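Local coordinates for hemolysin II regulatory protein (Bacillus cereus, PDB 2JJ7) that probably binds DNA as a TetR-family transcriptional regulator, consistent with its name as the regulatory protein of hemolysin II, at residues R84-L87 / T88-T92. Residues are numbered along the deposited sequence; the frame is centred on the assembly and turned at random. Where two conformers were deposited one is given.
Sequences REYL and TVFTT
Phe90 lays the CD1–CE1 side of its ring over one face of the Tyr86 ring, one helical turn earlier in helix 79-96. CD1 of Phe90 stands 3.7 Å above the centre of that ring, and the closest pair is Tyr86 CE2 to Phe90 CE1 at 3.5 Å. With the planes inclined at 56°, the pair is an oblique one, neither a stack nor a T-shape. With its CG trans to the backbone N (chi1 169°), the Tyr86 ring lies beside its own carbonyl carbon, on the side where Phe90 rises one turn later. Leu87 CD2 lies in plane at the edge of the tyrosine ring. Beyond the pair, Tyr86 OH is hydrogen-bonded to Phe126 O, while Phe122 and Phe126 each meet Phe90 edge-to-face.

Around the helix from the rings, threonine hydroxyls turn back onto the carbonyls four residues earlier. Thr88 OG1 gives a short 2.5 Å hydrogen bond to Arg84 O, approaching from above the carbonyl plane; Thr88 N reaches the same oxygen from the opposite face. Leu87 O likewise takes two donors, Thr91 OG1 at 2.6 Å and Thr91 N at 3.0 Å. A chi1 of 49° sets that hydroxyl between its own backbone N and carbonyl carbon. Thr92 OG1 then bonds to Thr88 O at 2.9 Å. Val89 brings CG2 to 3.2 Å from Glu85 O, the acceptor for its own N-H, while the Glu85 carboxylate forms a salt bridge with Lys74.

Leu87 and Thr91 lean on helices 147-158 and 169-181, within the family's C-terminal domain. Three carbonyls each take two donors, so each threonine hydroxyl donates its proton within the helix itself, which for buried Thr91 is consistent with a place among apolar neighbours.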
loop_
_atom_site.group_PDB
_atom_site.type_symbol
_atom_site.label_atom_id
_atom_site.label_comp_id
_atom_site.label_asym_id
_atom_site.label_seq_id
_atom_site.Cartn_x
_atom_site.Cartn_y
_atom_site.Cartn_z
ATOM N N ARG B 84 -5.666 -5.273 16.834
ATOM C CA ARG B 84 -6.769 -4.316 16.893
ATOM C C ARG B 84 -6.316 -3.032 17.587
ATOM O O ARG B 84 -6.623 -1.939 17.120
ATOM C CB ARG B 84 -8.023 -4.905 17.562
ATOM C CG ARG B 84 -9.276 -4.063 17.323
ATOM C CD ARG B 84 -10.578 -4.789 17.633
ATOM N NE ARG B 84 -10.996 -5.732 16.590
ATOM C CZ ARG B 84 -11.714 -5.410 15.514
ATOM N NH1 ARG B 84 -12.090 -4.158 15.314
ATOM N NH2 ARG B 84 -12.061 -6.346 14.633
ATOM N N GLU B 85 -5.554 -3.160 18.669
ATOM C CA GLU B 85 -5.112 -1.982 19.405
ATOM C C GLU B 85 -4.113 -1.185 18.598
ATOM O O GLU B 85 -4.229 0.048 18.492
ATOM C CB GLU B 85 -4.516 -2.337 20.769
ATOM C CG GLU B 85 -4.262 -1.082 21.616
ATOM C CD GLU B 85 -4.018 -1.375 23.085
ATOM O OE1 GLU B 85 -3.718 -2.529 23.440
ATOM O OE2 GLU B 85 -4.130 -0.437 23.895
ATOM N N TYR B 86 -3.135 -1.891 18.038
ATOM C CA TYR B 86 -2.143 -1.277 17.180
ATOM C C TYR B 86 -2.831 -0.477 16.059
ATOM O O TYR B 86 -2.546 0.710 15.858
ATOM C CB TYR B 86 -1.238 -2.362 16.593
ATOM C CG TYR B 86 -0.329 -1.906 15.477
ATOM C CD1 TYR B 86 -0.782 -1.839 14.154
ATOM C CD2 TYR B 86 0.993 -1.550 15.734
ATOM C CE1 TYR B 86 0.055 -1.421 13.136
ATOM C CE2 TYR B 86 1.826 -1.137 14.713
ATOM C CZ TYR B 86 1.355 -1.071 13.423
ATOM O OH TYR B 86 2.202 -0.665 12.404
ATOM N N LEU B 87 -3.726 -1.143 15.333
ATOM C CA LEU B 87 -4.413 -0.536 14.197
ATOM C C LEU B 87 -5.321 0.623 14.601
ATOM O O LEU B 87 -5.461 1.589 13.847
ATOM C CB LEU B 87 -5.244 -1.588 13.438
ATOM C CG LEU B 87 -4.486 -2.681 12.676
ATOM C CD1 LEU B 87 -5.461 -3.673 12.048
ATOM C CD2 LEU B 87 -3.559 -2.106 11.627
ATOM N N THR B 88 -5.961 0.500 15.763
ATOM C CA THR B 88 -6.859 1.540 16.273
ATOM C C THR B 88 -6.045 2.810 16.600
ATOM O O THR B 88 -6.393 3.913 16.155
ATOM C CB THR B 88 -7.669 1.036 17.487
ATOM O OG1 THR B 88 -8.395 -0.133 17.109
ATOM C CG2 THR B 88 -8.673 2.099 18.012
ATOM N N VAL B 89 -4.946 2.643 17.337
ATOM C CA VAL B 89 -4.077 3.769 17.700
ATOM C C VAL B 89 -3.545 4.473 16.439
ATOM O O VAL B 89 -3.594 5.703 16.340
ATOM C CB VAL B 89 -2.892 3.326 18.591
ATOM C CG1 VAL B 89 -1.884 4.466 18.777
ATOM C CG2 VAL B 89 -3.378 2.810 19.948
ATOM N N PHE B 90 -3.042 3.700 15.475
ATOM C CA PHE B 90 -2.448 4.320 14.292
ATOM C C PHE B 90 -3.440 4.949 13.321
ATOM O O PHE B 90 -3.222 6.063 12.876
ATOM C CB PHE B 90 -1.439 3.393 13.605
ATOM C CG PHE B 90 -0.109 3.368 14.299
ATOM C CD1 PHE B 90 0.313 2.238 15.004
ATOM C CD2 PHE B 90 0.693 4.509 14.309
ATOM C CE1 PHE B 90 1.544 2.235 15.677
ATOM C CE2 PHE B 90 1.935 4.525 14.981
ATOM C CZ PHE B 90 2.361 3.386 15.658
ATOM N N THR B 91 -4.549 4.272 13.026
ATOM C CA THR B 91 -5.551 4.882 12.151
ATOM C C THR B 91 -6.129 6.160 12.788
ATOM O O THR B 91 -6.397 7.142 12.086
ATOM C CB THR B 91 -6.701 3.923 11.775
ATOM O OG1 THR B 91 -7.212 3.297 12.955
ATOM C CG2 THR B 91 -6.228 2.839 10.782
ATOM N N THR B 92 -6.313 6.140 14.103
ATOM C CA THR B 92 -6.776 7.335 14.832
ATOM C C THR B 92 -5.760 8.464 14.759
ATOM O O THR B 92 -6.136 9.614 14.519
ATOM C CB THR B 92 -7.128 7.022 16.304
ATOM O OG1 THR B 92 -8.250 6.133 16.331
ATOM C CG2 THR B 92 -7.443 8.321 17.119
#